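Local coordinates for solute-binding periplasmic protein of iron/siderophore ABC transporter (Yersinia pestis, PDB 6B2Y) that probably captures chelated iron in the periplasm and hands it to an ABC transporter for uptake into the cell, at residues Thr95-Lys100 and Gly294-Pro299; Ala101-Ile106 and Phe371-Pro376; Ile277-Lys282 and Ile329-Tyr334. One frame throughout, in Å; residues are numbered along the deposited sequence.

How the contacts relate
Along the chain the segments come in the order 95-100, 101-106, 277-282, 294-299, 329-334, 371-376. Contact 1 alternates with both others, and contact 3 falls between the two segments of contact 2. Contacts 1 and 2 share helix 93-102, lie about 11 Å apart between centres and touch through Y96, Y99, K100, I106 and V374. Contact 3 is about 14 Å from contact 1 between centres, where W330 meets T95 and G294. Contacts 2 and 3, with centres about 22 Å apart, do not touch. Contact 2 ties the end of helix 93-102 to the loop after helix 360-371. The arrangement fits a two-lobed periplasmic binding protein. Contact 1 then bridges the lobes and contact 3 lies within the second.

Contact 1: residues Thr95-Lys100 and Gly294-Pro299; sequences TYAIYK and GAQVTP. With NA (sodium ion), chain C.
I98 and A295 form the apolar centre of this contact. I98 sits on helix 93-102, and A295 sits in the loop between strand 275-280 and helix 299-310. I98 CG1 meets A295 CB at 3.8 Å. It gets there because CG1 is anti to the carbonyl carbon (chi1 -61°). The same methyl, A295 CB, is 4.1 Å from T95 N, so it packs against the helix backbone as well.

A water sits beside this centre and joins the two segments. It donates to T95 OG1 at 2.9 Å and accepts from A295 N at 3.1 Å. T95 OG1 is also hydrogen-bonded to D92. A type I turn from G294 to V297 shapes the loop, and A295 O is held by S377.

A295 is buried, whereas Q296 on the solvent side is exposed. The rim holds one close touch: Q296 NE2 is 3.4 Å from A97 CB. That is a van der Waals contact, not a hydrogen bond. Otherwise the rim is looser, with I98 CD1 at 4.5 Å from Q296 CG. Q296 N is hydrogen-bonded to Q94 OE1.

Further along the helix, Y99 OH binds a sodium ion at 2.6 Å. The ion lies in the plane of the Y99 ring, at its edge, and water 2 is a second ligand.

In a two-lobed binding protein this contact would join the lobes. Apolar carbons, the Q296 amide and one bridging water carry it. The chemistry implies a junction of van der Waals contacts and a water-mediated link, with no direct hydrogen bond between the two segments.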
loop_
_atom_site.group_PDB
_atom_site.type_symbol
_atom_site.label_atom_id
_atom_site.label_comp_id
_atom_site.label_asym_id
_atom_site.label_seq_id
_atom_site.Cartn_x
_atom_site.Cartn_y
_atom_site.Cartn_z
ATOM N N THR A 95 6.681 -10.369 3.714
ATOM C CA THR A 95 5.654 -11.006 2.896
ATOM C C THR A 95 6.270 -12.034 1.960
ATOM O O THR A 95 5.720 -13.124 1.783
ATOM C CB THR A 95 4.875 -9.958 2.100
ATOM O OG1 THR A 95 4.318 -9.007 3.005
ATOM C CG2 THR A 95 3.749 -10.609 1.307
ATOM N N TYR A 96 7.419 -11.706 1.365
ATOM C CA TYR A 96 8.102 -12.656 0.494
ATOM C C TYR A 96 8.384 -13.964 1.235
ATOM O O TYR A 96 8.192 -15.056 0.682
ATOM C CB TYR A 96 9.395 -12.030 -0.027
ATOM C CG TYR A 96 10.157 -12.874 -1.035
ATOM C CD1 TYR A 96 10.976 -13.926 -0.610
ATOM C CD2 TYR A 96 10.078 -12.612 -2.398
ATOM C CE1 TYR A 96 11.678 -14.685 -1.509
ATOM C CE2 TYR A 96 10.784 -13.378 -3.315
ATOM C CZ TYR A 96 11.579 -14.426 -2.852
ATOM O OH TYR A 96 12.293 -15.211 -3.731
ATOM N N ALA A 97 8.802 -13.863 2.503
ATOM C CA ALA A 97 9.116 -15.046 3.308
ATOM C C ALA A 97 7.896 -15.941 3.494
ATOM O O ALA A 97 7.999 -17.174 3.411
ATOM C CB ALA A 97 9.670 -14.612 4.665
ATOM N N ILE A 98 6.732 -15.340 3.755
ATOM C CA ILE A 98 5.533 -16.130 3.997
ATOM C C ILE A 98 5.128 -16.874 2.735
ATOM O O ILE A 98 4.712 -18.038 2.796
ATOM C CB ILE A 98 4.396 -15.231 4.514
ATOM C CG1 ILE A 98 4.807 -14.574 5.832
ATOM C CG2 ILE A 98 3.094 -16.038 4.652
ATOM C CD1 ILE A 98 4.872 -15.533 7.011
ATOM N N TYR A 99 5.241 -16.216 1.573
ATOM C CA TYR A 99 4.962 -16.878 0.301
ATOM C C TYR A 99 5.994 -17.961 -0.005
ATOM O O TYR A 99 5.645 -19.034 -0.511
ATOM C CB TYR A 99 4.920 -15.851 -0.827
ATOM C CG TYR A 99 3.555 -15.202 -0.951
ATOM C CD1 TYR A 99 3.220 -14.085 -0.197
ATOM C CD2 TYR A 99 2.595 -15.743 -1.784
ATOM C CE1 TYR A 99 1.955 -13.504 -0.309
ATOM C CE2 TYR A 99 1.334 -15.178 -1.900
ATOM C CZ TYR A 99 1.022 -14.060 -1.163
ATOM O OH TYR A 99 -0.244 -13.511 -1.280
ATOM N N LYS A 100 7.267 -17.689 0.279
ATOM C CA LYS A 100 8.317 -18.673 0.003
ATOM C C LYS A 100 8.078 -19.966 0.775
ATOM O O LYS A 100 8.298 -21.065 0.247
ATOM C CB LYS A 100 9.682 -18.081 0.358
ATOM C CG LYS A 100 10.861 -19.025 0.116
ATOM C CD LYS A 100 12.188 -18.309 0.326
ATOM C CE LYS A 100 13.359 -19.219 -0.047
ATOM N NZ LYS A 100 14.663 -18.667 0.414
ATOM N N GLY A 294 4.817 -5.711 9.701
ATOM C CA GLY A 294 4.744 -6.613 8.570
ATOM C C GLY A 294 4.415 -8.041 8.982
ATOM O O GLY A 294 4.081 -8.327 10.129
ATOM N N ALA A 295 4.534 -8.957 8.011
ATOM C CA ALA A 295 3.971 -10.299 8.151
ATOM C C ALA A 295 4.687 -11.131 9.204
ATOM O O ALA A 295 4.159 -12.175 9.602
ATOM C CB ALA A 295 3.999 -11.031 6.808
ATOM N N GLN A 296 5.862 -10.697 9.658
ATOM C CA GLN A 296 6.631 -11.441 10.649
ATOM C C GLN A 296 6.835 -10.643 11.926
ATOM O O GLN A 296 7.648 -11.033 12.778
ATOM C CB GLN A 296 7.984 -11.860 10.063
ATOM C CG GLN A 296 7.872 -12.781 8.837
ATOM C CD GLN A 296 9.224 -13.120 8.234
ATOM O OE1 GLN A 296 10.046 -12.240 7.975
ATOM N NE2 GLN A 296 9.468 -14.412 8.027
ATOM N N VAL A 297 6.114 -9.541 12.095
ATOM C CA VAL A 297 6.265 -8.676 13.256
ATOM C C VAL A 297 5.184 -9.017 14.273
ATOM O O VAL A 297 4.009 -9.170 13.917
ATOM C CB VAL A 297 6.196 -7.193 12.848
ATOM C CG1 VAL A 297 6.178 -6.309 14.079
ATOM C CG2 VAL A 297 7.388 -6.864 11.966
ATOM N N THR A 298 5.589 -9.154 15.546
ATOM C CA THR A 298 4.672 -9.397 16.649
ATOM C C THR A 298 4.184 -8.079 17.227
ATOM O O THR A 298 4.844 -7.048 17.076
ATOM C CB THR A 298 5.373 -10.203 17.749
ATOM O OG1 THR A 298 6.371 -9.385 18.379
ATOM C CG2 THR A 298 6.037 -11.425 17.165
ATOM N N PRO A 299 3.032 -8.087 17.915
ATOM C CA PRO A 299 2.586 -6.860 18.596
ATOM C C PRO A 299 3.668 -6.220 19.443
ATOM O O PRO A 299 3.868 -5.004 19.357
ATOM C CB PRO A 299 1.402 -7.348 19.439
ATOM C CG PRO A 299 0.831 -8.479 18.636
ATOM C CD PRO A 299 2.028 -9.164 18.005
HETATM NA NA NA C . -0.283 -11.214 -0.121
HETATM O O HOH W 1 5.312 -7.600 5.382
HETATM O O HOH W 2 0.432 -11.066 2.672
#

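Contact 2: residues Ala101-Ile106 and Phe371-Pro376; sequences AKFPQI and FLAVEP
F103 turns the edge of its ring toward A373 and V374. The contact brings the end of helix 93-102 against the loop that follows helix 360-371. This loop leads back to strand 381-383 of the mixed sheet, in a fold consistent with a two-lobed periplasmic binding protein. F103 is the first residue past its helix to leave helical angles. Its CZ meets A373 CB at 3.9 Å. Both A373 CB and V374 CG1 lie near the ring plane. On F103, chi1 (-60°) sets CG anti to the carbonyl carbon, on the side of the backbone N. P77 and L78 also pack on this side chain.

K102 approaches the same loop with its aliphatic chain. K102 CE comes within 3.2 Å of A373 O. K102 NZ stays farther from that oxygen, at 3.7 Å. The carbonyl therefore meets methylenes more closely than the ammonium group. The chain bends at chi4 (-40°), which sets the position of NZ. K102 CD also passes V374 CG1 at 4.3 Å.

V374 is buried, and Y368 of helix 360-371 and Y99 pack on it. Its side chain is about 5 Å from the bound sodium ion. F103 CE2 approaches V374 CG1 more loosely, at 4.5 Å.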
loop_
_atom_site.group_PDB
_atom_site.type_symbol
_atom_site.label_atom_id
_atom_site.label_comp_id
_atom_site.label_asym_id
_atom_site.label_seq_id
_atom_site.Cartn_x
_atom_site.Cartn_y
_atom_site.Cartn_z
ATOM N N ALA A 101 7.613 -19.849 2.021
ATOM C CA ALA A 101 7.370 -21.029 2.847
ATOM C C ALA A 101 6.351 -21.953 2.201
ATOM O O ALA A 101 6.507 -23.179 2.221
ATOM C CB ALA A 101 6.906 -20.597 4.234
ATOM N N LYS A 102 5.317 -21.381 1.592
ATOM C CA LYS A 102 4.266 -22.152 0.945
ATOM C C LYS A 102 4.549 -22.441 -0.522
ATOM O O LYS A 102 4.073 -23.453 -1.049
ATOM C CB LYS A 102 2.939 -21.401 1.067
ATOM C CG LYS A 102 1.708 -22.229 0.756
ATOM C CD LYS A 102 0.506 -21.638 1.460
ATOM C CE LYS A 102 -0.673 -22.579 1.398
ATOM N NZ LYS A 102 -0.748 -23.208 0.057
ATOM N N PHE A 103 5.318 -21.586 -1.195
ATOM C CA PHE A 103 5.561 -21.686 -2.632
ATOM C C PHE A 103 7.056 -21.540 -2.879
ATOM O O PHE A 103 7.546 -20.445 -3.182
ATOM C CB PHE A 103 4.774 -20.623 -3.404
ATOM C CG PHE A 103 3.290 -20.713 -3.215
ATOM C CD1 PHE A 103 2.521 -21.501 -4.059
ATOM C CD2 PHE A 103 2.661 -19.999 -2.202
ATOM C CE1 PHE A 103 1.152 -21.594 -3.887
ATOM C CE2 PHE A 103 1.287 -20.078 -2.026
ATOM C CZ PHE A 103 0.530 -20.882 -2.868
ATOM N N PRO A 104 7.814 -22.633 -2.768
ATOM C CA PRO A 104 9.275 -22.523 -2.898
ATOM C C PRO A 104 9.737 -22.057 -4.260
ATOM O O PRO A 104 10.834 -21.498 -4.366
ATOM C CB PRO A 104 9.763 -23.949 -2.602
ATOM C CG PRO A 104 8.637 -24.602 -1.866
ATOM C CD PRO A 104 7.384 -23.995 -2.413
ATOM N N GLN A 105 8.942 -22.264 -5.307
ATOM C CA GLN A 105 9.283 -21.829 -6.656
ATOM C C GLN A 105 9.347 -20.310 -6.796
ATOM O O GLN A 105 9.708 -19.822 -7.874
ATOM C CB GLN A 105 8.269 -22.394 -7.652
ATOM C CG GLN A 105 6.860 -21.825 -7.514
ATOM C CD GLN A 105 5.969 -22.634 -6.579
ATOM O OE1 GLN A 105 6.416 -23.141 -5.549
ATOM N NE2 GLN A 105 4.693 -22.749 -6.938
ATOM N N ILE A 106 9.014 -19.563 -5.739
ATOM C CA ILE A 106 9.133 -18.108 -5.786
ATOM C C ILE A 106 10.559 -17.684 -6.108
ATOM O O ILE A 106 10.770 -16.661 -6.772
ATOM C CB ILE A 106 8.633 -17.486 -4.462
ATOM C CG1 ILE A 106 8.398 -15.981 -4.636
ATOM C CG2 ILE A 106 9.596 -17.789 -3.302
ATOM C CD1 ILE A 106 7.843 -15.310 -3.418
ATOM N N PHE A 371 -9.639 -14.326 -0.818
ATOM C CA PHE A 371 -8.894 -13.974 -2.022
ATOM C C PHE A 371 -7.476 -14.526 -2.100
ATOM O O PHE A 371 -6.934 -14.604 -3.208
ATOM C CB PHE A 371 -8.840 -12.442 -2.177
ATOM C CG PHE A 371 -10.194 -11.806 -2.227
ATOM C CD1 PHE A 371 -10.968 -11.907 -3.369
ATOM C CD2 PHE A 371 -10.705 -11.141 -1.133
ATOM C CE1 PHE A 371 -12.237 -11.335 -3.418
ATOM C CE2 PHE A 371 -11.970 -10.575 -1.175
ATOM C CZ PHE A 371 -12.736 -10.686 -2.313
ATOM N N LEU A 372 -6.869 -14.926 -0.992
ATOM C CA LEU A 372 -5.446 -15.235 -0.992
ATOM C C LEU A 372 -5.192 -16.713 -0.682
ATOM O O LEU A 372 -6.088 -17.456 -0.268
ATOM C CB LEU A 372 -4.714 -14.337 0.010
ATOM C CG LEU A 372 -4.867 -12.835 -0.278
ATOM C CD1 LEU A 372 -4.069 -12.069 0.758
ATOM C CD2 LEU A 372 -4.396 -12.494 -1.692
ATOM N N ALA A 373 -3.937 -17.124 -0.884
ATOM C CA ALA A 373 -3.498 -18.502 -0.684
ATOM C C ALA A 373 -2.589 -18.675 0.528
ATOM O O ALA A 373 -2.072 -19.778 0.747
ATOM C CB ALA A 373 -2.777 -19.006 -1.938
ATOM N N VAL A 374 -2.363 -17.619 1.303
ATOM C CA VAL A 374 -1.561 -17.677 2.515
ATOM C C VAL A 374 -2.429 -17.269 3.696
ATOM O O VAL A 374 -3.467 -16.618 3.548
ATOM C CB VAL A 374 -0.295 -16.784 2.436
ATOM C CG1 VAL A 374 0.667 -17.317 1.410
ATOM C CG2 VAL A 374 -0.664 -15.346 2.094
ATOM N N GLU A 375 -1.986 -17.664 4.886
ATOM C CA GLU A 375 -2.657 -17.255 6.104
ATOM C C GLU A 375 -2.199 -15.863 6.524
ATOM O O GLU A 375 -1.028 -15.504 6.347
ATOM C CB GLU A 375 -2.365 -18.238 7.240
ATOM C CG GLU A 375 -3.612 -18.767 7.922
ATOM C CD GLU A 375 -4.590 -19.355 6.929
ATOM O OE1 GLU A 375 -5.756 -18.914 6.904
ATOM O OE2 GLU A 375 -4.192 -20.259 6.165
ATOM N N PRO A 376 -3.098 -15.066 7.098
ATOM C CA PRO A 376 -2.667 -13.801 7.693
ATOM C C PRO A 376 -1.706 -14.057 8.844
ATOM O O PRO A 376 -1.801 -15.056 9.564
ATOM C CB PRO A 376 -3.974 -13.162 8.180
ATOM C CG PRO A 376 -4.964 -14.265 8.233
ATOM C CD PRO A 376 -4.554 -15.261 7.188
#

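Contact 3: residues Ile277-Lys282 and Ile329-Tyr334; sequences IASGGK and IWHNYY
S279 OG and H331 ND1 are hydrogen-bonded at 2.8 Å, and either could be the donor. The serine oxygen lies at the edge of the imidazole, near its plane. It is also bonded to R223 N, so two partners grip it.

Three backbone bonds run beside this pair. I329 N donates to A278 O at 2.8 Å, fairly straight, with 158° at the hydrogen. G280 N donates to I329 O at 3.2 Å. H331 N reaches G280 O at 3.0 Å, but from 52° above the carbonyl plane.

These bonds pair strands 275-280 and 326-330 as parallel neighbours in the mixed sheet. Past G280 and W330 the strands end, and residues 331-334 wind into a 3-10 segment. W330 NE1 donates to water 3 at 2.9 Å, and N332 ND2 donates to water 4. Both waters also lie within reach of G281 O on the other segment. N332 OD1 is bonded to R64.

On the face bearing S279 and I329, I329 CG2 packs on S279 CB at 3.8 Å. I277 CG2 meets I329 CG2 at 3.9 Å, the two side chains crossing obliquely. F346 of helix 340-350 covers both isoleucines.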
loop_
_atom_site.group_PDB
_atom_site.type_symbol
_atom_site.label_atom_id
_atom_site.label_comp_id
_atom_site.label_asym_id
_atom_site.label_seq_id
_atom_site.Cartn_x
_atom_site.Cartn_y
_atom_site.Cartn_z
ATOM N N ILE A 277 0.397 9.913 13.194
ATOM C CA ILE A 277 0.523 8.585 12.605
ATOM C C ILE A 277 1.897 8.479 11.966
ATOM O O ILE A 277 2.309 9.380 11.227
ATOM C CB ILE A 277 -0.562 8.307 11.541
ATOM C CG1 ILE A 277 -1.955 8.592 12.089
ATOM C CG2 ILE A 277 -0.493 6.854 11.075
ATOM C CD1 ILE A 277 -3.065 8.272 11.085
ATOM N N ALA A 278 2.587 7.368 12.222
ATOM C CA ALA A 278 3.830 7.037 11.540
ATOM C C ALA A 278 3.609 5.817 10.654
ATOM O O ALA A 278 2.927 4.875 11.053
ATOM C CB ALA A 278 4.955 6.742 12.549
ATOM N N SER A 279 4.183 5.821 9.455
ATOM C CA SER A 279 4.172 4.622 8.622
ATOM C C SER A 279 5.563 4.011 8.582
ATOM O O SER A 279 6.574 4.715 8.676
ATOM C CB SER A 279 3.703 4.888 7.178
ATOM O OG SER A 279 4.767 5.324 6.346
ATOM N N GLY A 280 5.599 2.693 8.414
ATOM C CA GLY A 280 6.872 2.010 8.275
ATOM C C GLY A 280 6.671 0.552 7.940
ATOM O O GLY A 280 5.552 0.038 7.945
ATOM N N GLY A 281 7.793 -0.125 7.665
ATOM C CA GLY A 281 7.728 -1.521 7.262
ATOM C C GLY A 281 9.021 -2.266 7.525
ATOM O O GLY A 281 9.368 -3.223 6.817
ATOM N N LYS A 282 9.749 -1.828 8.544
ATOM C CA LYS A 282 11.024 -2.469 8.849
ATOM C C LYS A 282 10.812 -3.876 9.394
ATOM O O LYS A 282 9.761 -4.215 9.949
ATOM C CB LYS A 282 11.822 -1.636 9.857
ATOM C CG LYS A 282 12.330 -0.315 9.306
ATOM C CD LYS A 282 13.246 -0.524 8.118
ATOM C CE LYS A 282 13.683 0.807 7.528
ATOM N NZ LYS A 282 14.227 0.614 6.160
ATOM N N ILE A 329 1.107 2.712 11.105
ATOM C CA ILE A 329 0.443 1.984 10.032
ATOM C C ILE A 329 1.498 1.410 9.090
ATOM O O ILE A 329 2.551 2.015 8.870
ATOM C CB ILE A 329 -0.537 2.907 9.262
ATOM C CG1 ILE A 329 -1.374 2.090 8.283
ATOM C CG2 ILE A 329 0.235 4.031 8.549
ATOM C CD1 ILE A 329 -2.404 1.196 8.953
ATOM N N TRP A 330 1.198 0.242 8.516
ATOM C CA TRP A 330 2.109 -0.395 7.560
ATOM C C TRP A 330 2.244 0.452 6.301
ATOM O O TRP A 330 1.245 0.806 5.666
ATOM C CB TRP A 330 1.584 -1.783 7.208
ATOM C CG TRP A 330 2.492 -2.698 6.429
ATOM C CD1 TRP A 330 3.751 -3.113 6.779
ATOM C CD2 TRP A 330 2.171 -3.376 5.209
ATOM N NE1 TRP A 330 4.242 -3.997 5.837
ATOM C CE2 TRP A 330 3.292 -4.177 4.865
ATOM C CE3 TRP A 330 1.043 -3.391 4.371
ATOM C CZ2 TRP A 330 3.322 -4.969 3.723
ATOM C CZ3 TRP A 330 1.072 -4.181 3.229
ATOM C CH2 TRP A 330 2.206 -4.954 2.911
ATOM N N HIS A 331 3.486 0.759 5.926
ATOM C CA HIS A 331 3.694 1.746 4.880
ATOM C C HIS A 331 3.197 1.264 3.527
ATOM O O HIS A 331 2.712 2.076 2.726
ATOM C CB HIS A 331 5.162 2.121 4.769
ATOM C CG HIS A 331 5.420 3.096 3.671
ATOM N ND1 HIS A 331 5.016 4.412 3.748
ATOM C CD2 HIS A 331 5.982 2.939 2.449
ATOM C CE1 HIS A 331 5.330 5.025 2.621
ATOM N NE2 HIS A 331 5.929 4.156 1.823
ATOM N N ASN A 332 3.284 -0.038 3.258
ATOM C CA ASN A 332 2.936 -0.509 1.922
ATOM C C ASN A 332 1.460 -0.362 1.598
ATOM O O ASN A 332 1.100 -0.502 0.418
ATOM C CB ASN A 332 3.384 -1.956 1.750
ATOM C CG ASN A 332 4.890 -2.073 1.640
ATOM O OD1 ASN A 332 5.531 -1.302 0.930
ATOM N ND2 ASN A 332 5.465 -3.035 2.361
ATOM N N TYR A 333 0.603 -0.052 2.583
ATOM C CA TYR A 333 -0.761 0.347 2.249
ATOM C C TYR A 333 -0.792 1.650 1.445
ATOM O O TYR A 333 -1.861 2.028 0.931
ATOM C CB TYR A 333 -1.627 0.491 3.520
ATOM C CG TYR A 333 -1.913 -0.827 4.245
ATOM C CD1 TYR A 333 -2.311 -1.966 3.558
ATOM C CD2 TYR A 333 -1.793 -0.911 5.632
ATOM C CE1 TYR A 333 -2.570 -3.166 4.240
ATOM C CE2 TYR A 333 -2.042 -2.090 6.309
ATOM C CZ TYR A 333 -2.419 -3.213 5.618
ATOM O OH TYR A 333 -2.663 -4.380 6.324
ATOM N N TYR A 334 0.344 2.348 1.314
ATOM C CA TYR A 334 0.364 3.563 0.508
ATOM C C TYR A 334 0.308 3.270 -0.987
ATOM O O TYR A 334 0.150 4.201 -1.783
ATOM C CB TYR A 334 1.608 4.398 0.873
ATOM C CG TYR A 334 2.870 4.052 0.113
ATOM C CD1 TYR A 334 3.587 5.036 -0.565
ATOM C CD2 TYR A 334 3.341 2.748 0.061
ATOM C CE1 TYR A 334 4.734 4.719 -1.273
ATOM C CE2 TYR A 334 4.481 2.429 -0.633
ATOM C CZ TYR A 334 5.175 3.416 -1.295
ATOM O OH TYR A 334 6.322 3.095 -1.993
HETATM O O HOH W 3 6.860 -5.165 6.069
HETATM O O HOH W 4 7.932 -3.445 3.988
#